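Long-range contact in SnoN,Epimerase SnoN (Streptomyces nogalater, PDB 5EP9), which acts as a non-heme iron, 2-oxoglutarate-dependent epimerase in the biosynthesis of the polyketide nogalamycin: residues A[116-130]-A[232-246]. Numbering follows the deposited sequence.
Sequences SPLRLFKLEVLLKEN and TDEPRLSTSAVYMDA. With AKG (2-oxoglutaric acid), chain E.
Lys128 lays its aliphatic chain over the guanidinium of Arg236, with CG 3.8 Å above the plane and over its centre. A bend at chi4 (-93°) takes the ammonium to the carbonyls of Val83 and Val137. Arg236 NH1 donates to AKG O4 at 3.1 Å, and also to Gly171, while NE holds a water that Leu126 O and Ser238 OG share. The small Ser240 probably leaves room for the cosubstrate, its OG bonding AKG O2 at 3.0 Å. These residues occupy one face of an antiparallel pair; in this fused construct 116-130 lies in the part 14-202, 232-246 in the part 203-305. A classic beta bulge puts Phe121 and Lys122 opposite Val242; Met244 SD crosses to the Phe121 ring, an oblique Met-aromatic contact 5.0 Å from the centroid. At the far end, the extended Arg119 chain reaches Ala246 O, which takes NE on an in-plane lone pair at 2.9 Å, while NH1 meets Phe280 O. A leucine in place of Arg119 would probably leave both carbonyls without these donors and Ala246 less firmly tied. Arg236, with one good NH1 bond, weak NH2 ones and probably charge, suits a dicarboxylate pocket that also binds succinate.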
loop_
_atom_site.group_PDB
_atom_site.type_symbol
_atom_site.label_atom_id
_atom_site.label_comp_id
_atom_site.label_asym_id
_atom_site.label_seq_id
_atom_site.Cartn_x
_atom_site.Cartn_y
_atom_site.Cartn_z
ATOM N N SER A 116 9.866 -13.093 4.925
ATOM C CA SER A 116 9.719 -14.200 3.932
ATOM C C SER A 116 9.822 -13.659 2.487
ATOM O O SER A 116 9.691 -12.456 2.260
ATOM C CB SER A 116 8.306 -14.898 4.091
ATOM O OG SER A 116 7.222 -14.183 3.392
ATOM N N PRO A 117 9.965 -14.544 1.523
ATOM C CA PRO A 117 9.879 -14.111 0.142
ATOM C C PRO A 117 8.483 -13.635 -0.179
ATOM O O PRO A 117 7.506 -14.136 0.383
ATOM C CB PRO A 117 10.189 -15.374 -0.665
ATOM C CG PRO A 117 10.929 -16.270 0.279
ATOM C CD PRO A 117 10.470 -15.934 1.654
ATOM N N LEU A 118 8.435 -12.637 -1.051
ATOM C CA LEU A 118 7.247 -11.969 -1.393
ATOM C C LEU A 118 7.035 -11.904 -2.891
ATOM O O LEU A 118 7.950 -12.029 -3.665
ATOM C CB LEU A 118 7.249 -10.548 -0.848
ATOM C CG LEU A 118 7.340 -10.330 0.688
ATOM C CD1 LEU A 118 7.568 -8.852 0.928
ATOM C CD2 LEU A 118 6.111 -10.816 1.448
ATOM N N ARG A 119 5.789 -11.629 -3.233
ATOM C CA ARG A 119 5.329 -11.291 -4.566
ATOM C C ARG A 119 4.589 -9.973 -4.561
ATOM O O ARG A 119 4.031 -9.545 -3.544
ATOM C CB ARG A 119 4.359 -12.342 -5.101
ATOM C CG ARG A 119 4.970 -13.663 -5.435
ATOM C CD ARG A 119 3.922 -14.755 -5.642
ATOM N NE ARG A 119 4.557 -16.030 -5.925
ATOM C CZ ARG A 119 5.183 -16.323 -7.089
ATOM N NH1 ARG A 119 5.160 -15.511 -8.134
ATOM N NH2 ARG A 119 5.794 -17.457 -7.218
ATOM N N LEU A 120 4.608 -9.319 -5.711
ATOM C CA LEU A 120 3.809 -8.114 -5.906
ATOM C C LEU A 120 2.391 -8.561 -6.202
ATOM O O LEU A 120 2.177 -9.409 -7.029
ATOM C CB LEU A 120 4.326 -7.287 -7.064
ATOM C CG LEU A 120 3.450 -6.141 -7.576
ATOM C CD1 LEU A 120 3.364 -5.025 -6.553
ATOM C CD2 LEU A 120 3.995 -5.566 -8.894
ATOM N N PHE A 121 1.420 -7.880 -5.540
ATOM C CA PHE A 121 -0.015 -8.084 -5.798
ATOM C C PHE A 121 -0.583 -6.998 -6.651
ATOM O O PHE A 121 -1.267 -7.229 -7.653
ATOM C CB PHE A 121 -0.836 -8.181 -4.474
ATOM C CG PHE A 121 -2.320 -8.289 -4.707
ATOM C CD1 PHE A 121 -2.852 -9.380 -5.360
ATOM C CD2 PHE A 121 -3.183 -7.333 -4.217
ATOM C CE1 PHE A 121 -4.198 -9.496 -5.554
ATOM C CE2 PHE A 121 -4.553 -7.427 -4.408
ATOM C CZ PHE A 121 -5.049 -8.504 -5.093
ATOM N N LYS A 122 -0.307 -5.791 -6.245
ATOM C CA LYS A 122 -0.667 -4.604 -7.088
ATOM C C LYS A 122 0.022 -3.317 -6.656
ATOM O O LYS A 122 0.494 -3.188 -5.492
ATOM C CB LYS A 122 -2.168 -4.353 -7.052
ATOM C CG LYS A 122 -2.579 -3.888 -5.680
ATOM C CD LYS A 122 -4.064 -3.641 -5.595
ATOM C CE LYS A 122 -4.248 -3.232 -4.179
ATOM N NZ LYS A 122 -5.628 -2.825 -4.001
ATOM N N LEU A 123 0.132 -2.387 -7.608
ATOM C CA LEU A 123 0.491 -1.015 -7.302
ATOM C C LEU A 123 -0.618 -0.088 -7.720
ATOM O O LEU A 123 -1.102 -0.178 -8.850
ATOM C CB LEU A 123 1.785 -0.617 -7.927
ATOM C CG LEU A 123 2.290 0.818 -7.569
ATOM C CD1 LEU A 123 3.786 0.895 -7.455
ATOM C CD2 LEU A 123 1.794 1.889 -8.539
ATOM N N GLU A 124 -0.952 0.842 -6.842
ATOM C CA GLU A 124 -1.859 1.973 -7.215
ATOM C C GLU A 124 -1.223 3.338 -7.148
ATOM O O GLU A 124 -0.383 3.568 -6.312
ATOM C CB GLU A 124 -3.104 1.936 -6.349
ATOM C CG GLU A 124 -3.967 0.688 -6.609
ATOM C CD GLU A 124 -5.120 0.522 -5.546
ATOM O OE1 GLU A 124 -5.092 1.185 -4.482
ATOM O OE2 GLU A 124 -6.089 -0.191 -5.821
ATOM N N VAL A 125 -1.645 4.261 -8.004
ATOM C CA VAL A 125 -1.221 5.627 -7.918
ATOM C C VAL A 125 -2.315 6.399 -7.209
ATOM O O VAL A 125 -3.418 6.387 -7.701
ATOM C CB VAL A 125 -1.002 6.222 -9.313
ATOM C CG1 VAL A 125 -0.626 7.688 -9.267
ATOM C CG2 VAL A 125 0.074 5.464 -10.075
ATOM N N LEU A 126 -1.989 7.150 -6.147
ATOM C CA LEU A 126 -3.020 7.793 -5.338
ATOM C C LEU A 126 -2.934 9.290 -5.437
ATOM O O LEU A 126 -1.870 9.836 -5.364
ATOM C CB LEU A 126 -2.967 7.377 -3.871
ATOM C CG LEU A 126 -2.863 5.887 -3.608
ATOM C CD1 LEU A 126 -2.785 5.640 -2.100
ATOM C CD2 LEU A 126 -4.036 5.136 -4.160
ATOM N N LEU A 127 -4.087 9.920 -5.585
ATOM C CA LEU A 127 -4.230 11.368 -5.609
ATOM C C LEU A 127 -5.343 11.842 -4.632
ATOM O O LEU A 127 -6.473 11.419 -4.737
ATOM C CB LEU A 127 -4.642 11.789 -7.002
ATOM C CG LEU A 127 -5.054 13.240 -7.228
ATOM C CD1 LEU A 127 -3.891 14.185 -6.983
ATOM C CD2 LEU A 127 -5.621 13.427 -8.640
ATOM N N LYS A 128 -4.974 12.723 -3.735
ATOM C CA LYS A 128 -5.915 13.572 -3.013
ATOM C C LYS A 128 -5.678 14.993 -3.305
ATOM O O LYS A 128 -4.593 15.502 -3.145
ATOM C CB LYS A 128 -5.802 13.477 -1.476
ATOM C CG LYS A 128 -6.319 12.266 -0.843
ATOM C CD LYS A 128 -6.376 12.541 0.694
ATOM C CE LYS A 128 -6.672 11.266 1.458
ATOM N NZ LYS A 128 -8.108 11.075 1.719
ATOM N N GLU A 129 -6.717 15.638 -3.744
ATOM C CA GLU A 129 -6.666 17.035 -4.045
ATOM C C GLU A 129 -8.012 17.666 -4.010
ATOM O O GLU A 129 -9.024 17.004 -4.098
ATOM C CB GLU A 129 -6.096 17.267 -5.461
ATOM C CG GLU A 129 -7.051 16.832 -6.558
ATOM C CD GLU A 129 -6.511 17.100 -7.948
ATOM O OE1 GLU A 129 -5.417 17.725 -8.109
ATOM O OE2 GLU A 129 -7.232 16.707 -8.878
ATOM N N ASN A 130 -7.983 18.977 -3.812
ATOM C CA ASN A 130 -9.205 19.832 -3.889
ATOM C C ASN A 130 -9.468 20.328 -5.319
ATOM O O ASN A 130 -8.588 20.872 -5.954
ATOM C CB ASN A 130 -9.079 21.003 -2.959
ATOM C CG ASN A 130 -8.872 20.546 -1.529
ATOM O OD1 ASN A 130 -9.702 19.870 -0.983
ATOM N ND2 ASN A 130 -7.778 20.943 -0.934
ATOM N N THR A 232 -4.602 21.577 1.518
ATOM C CA THR A 232 -3.758 22.505 0.794
ATOM C C THR A 232 -4.162 22.574 -0.686
ATOM O O THR A 232 -4.907 21.752 -1.194
ATOM C CB THR A 232 -2.242 22.096 0.840
ATOM O OG1 THR A 232 -1.949 21.009 -0.076
ATOM C CG2 THR A 232 -1.857 21.691 2.271
ATOM N N ASP A 233 -3.565 23.528 -1.363
ATOM C CA ASP A 233 -3.676 23.699 -2.804
ATOM C C ASP A 233 -2.772 22.833 -3.629
ATOM O O ASP A 233 -2.808 22.976 -4.768
ATOM C CB ASP A 233 -3.262 25.118 -3.181
ATOM C CG ASP A 233 -4.191 26.113 -2.661
ATOM O OD1 ASP A 233 -5.220 25.720 -2.078
ATOM O OD2 ASP A 233 -3.904 27.331 -2.782
ATOM N N GLU A 234 -1.910 22.043 -3.047
ATOM C CA GLU A 234 -0.944 21.224 -3.778
ATOM C C GLU A 234 -1.433 19.764 -3.645
ATOM O O GLU A 234 -1.724 19.283 -2.564
ATOM C CB GLU A 234 0.519 21.375 -3.277
ATOM C CG GLU A 234 1.199 22.749 -3.542
ATOM C CD GLU A 234 0.724 23.881 -2.580
ATOM O OE1 GLU A 234 0.361 23.647 -1.364
ATOM O OE2 GLU A 234 0.711 25.058 -3.030
ATOM N N PRO A 235 -1.529 19.068 -4.776
ATOM C CA PRO A 235 -2.034 17.706 -4.706
ATOM C C PRO A 235 -1.155 16.769 -3.924
ATOM O O PRO A 235 0.055 16.923 -3.845
ATOM C CB PRO A 235 -2.130 17.285 -6.145
ATOM C CG PRO A 235 -1.234 18.238 -6.915
ATOM C CD PRO A 235 -1.174 19.507 -6.143
ATOM N N ARG A 236 -1.778 15.833 -3.253
ATOM C CA ARG A 236 -1.075 14.777 -2.560
ATOM C C ARG A 236 -0.917 13.619 -3.602
ATOM O O ARG A 236 -1.907 13.071 -4.078
ATOM C CB ARG A 236 -1.852 14.261 -1.368
ATOM C CG ARG A 236 -0.992 13.382 -0.476
ATOM C CD ARG A 236 -1.823 12.548 0.450
ATOM N NE ARG A 236 -2.424 11.425 -0.241
ATOM C CZ ARG A 236 -3.172 10.483 0.314
ATOM N NH1 ARG A 236 -3.560 10.509 1.575
ATOM N NH2 ARG A 236 -3.617 9.520 -0.444
ATOM N N LEU A 237 0.313 13.233 -3.865
ATOM C CA LEU A 237 0.619 12.203 -4.858
ATOM C C LEU A 237 1.578 11.200 -4.291
ATOM O O LEU A 237 2.606 11.583 -3.643
ATOM C CB LEU A 237 1.276 12.803 -6.108
ATOM C CG LEU A 237 0.294 13.573 -6.995
ATOM C CD1 LEU A 237 0.930 14.675 -7.844
ATOM C CD2 LEU A 237 -0.446 12.653 -7.935
ATOM N N SER A 238 1.213 9.927 -4.489
ATOM C CA SER A 238 1.960 8.836 -3.891
ATOM C C SER A 238 1.625 7.593 -4.629
ATOM O O SER A 238 0.642 7.548 -5.413
ATOM C CB SER A 238 1.568 8.664 -2.383
ATOM O OG SER A 238 0.173 8.434 -2.241
ATOM N N THR A 239 2.349 6.559 -4.295
ATOM C CA THR A 239 1.943 5.243 -4.699
ATOM C C THR A 239 1.771 4.338 -3.505
ATOM O O THR A 239 2.515 4.473 -2.565
ATOM C CB THR A 239 2.963 4.567 -5.685
ATOM O OG1 THR A 239 4.217 4.421 -5.028
ATOM C CG2 THR A 239 3.132 5.397 -6.928
ATOM N N SER A 240 0.946 3.308 -3.703
ATOM C CA SER A 240 0.706 2.272 -2.715
ATOM C C SER A 240 0.762 0.897 -3.328
ATOM O O SER A 240 0.029 0.593 -4.249
ATOM C CB SER A 240 -0.671 2.531 -2.051
ATOM O OG SER A 240 -0.823 1.754 -0.954
ATOM N N ALA A 241 1.712 0.109 -2.865
ATOM C CA ALA A 241 1.935 -1.192 -3.387
ATOM C C ALA A 241 1.727 -2.243 -2.310
ATOM O O ALA A 241 2.300 -2.151 -1.246
ATOM C CB ALA A 241 3.359 -1.331 -3.948
ATOM N N VAL A 242 0.978 -3.270 -2.652
ATOM C CA VAL A 242 0.695 -4.420 -1.776
ATOM C C VAL A 242 1.562 -5.615 -2.204
ATOM O O VAL A 242 1.600 -5.974 -3.353
ATOM C CB VAL A 242 -0.793 -4.803 -1.876
ATOM C CG1 VAL A 242 -1.111 -6.010 -1.021
ATOM C CG2 VAL A 242 -1.673 -3.611 -1.474
ATOM N N TYR A 243 2.338 -6.062 -1.262
ATOM C CA TYR A 243 3.150 -7.252 -1.341
ATOM C C TYR A 243 2.569 -8.400 -0.449
ATOM O O TYR A 243 2.010 -8.176 0.652
ATOM C CB TYR A 243 4.546 -6.956 -0.860
ATOM C CG TYR A 243 5.155 -5.796 -1.612
ATOM C CD1 TYR A 243 5.468 -5.922 -2.950
ATOM C CD2 TYR A 243 5.339 -4.554 -1.028
ATOM C CE1 TYR A 243 5.994 -4.872 -3.677
ATOM C CE2 TYR A 243 5.887 -3.504 -1.771
ATOM C CZ TYR A 243 6.200 -3.649 -3.073
ATOM O OH TYR A 243 6.743 -2.610 -3.799
ATOM N N MET A 244 2.712 -9.598 -0.955
ATOM C CA MET A 244 2.113 -10.781 -0.373
ATOM C C MET A 244 3.147 -11.857 -0.332
ATOM O O MET A 244 4.049 -11.911 -1.134
ATOM C CB MET A 244 0.888 -11.261 -1.157
ATOM C CG MET A 244 1.183 -11.686 -2.598
ATOM S SD MET A 244 -0.412 -11.868 -3.484
ATOM C CE MET A 244 0.293 -12.222 -5.099
ATOM N N ASP A 245 2.932 -12.777 0.586
ATOM C CA ASP A 245 3.734 -14.001 0.675
ATOM C C ASP A 245 3.827 -14.692 -0.666
ATOM O O ASP A 245 2.822 -14.807 -1.375
ATOM C CB ASP A 245 3.046 -14.966 1.593
ATOM C CG ASP A 245 3.979 -16.051 2.102
ATOM O OD1 ASP A 245 4.415 -16.957 1.392
ATOM O OD2 ASP A 245 4.215 -16.041 3.339
ATOM N N ALA A 246 5.011 -15.162 -0.995
ATOM C CA ALA A 246 5.202 -15.861 -2.249
ATOM C C ALA A 246 4.353 -17.149 -2.396
ATOM O O ALA A 246 4.147 -17.600 -3.488
ATOM C CB ALA A 246 6.669 -16.188 -2.448
HETATM C C1 AKG E . -3.350 2.018 2.173
HETATM O O1 AKG E . -3.594 0.860 2.599
HETATM O O2 AKG E . -2.292 2.296 1.557
HETATM C C2 AKG E . -4.305 3.118 2.446
HETATM O O5 AKG E . -5.352 2.866 3.077
HETATM C C3 AKG E . -3.947 4.522 1.906
HETATM C C4 AKG E . -4.846 5.670 2.356
HETATM C C5 AKG E . -4.509 7.034 1.799
HETATM O O3 AKG E . -3.494 7.171 1.093
HETATM O O4 AKG E . -5.288 8.012 2.018
HETATM O O HOH W 1 -1.526 10.431 -2.628
HETATM O O HOH W 2 -5.306 20.186 -3.560
#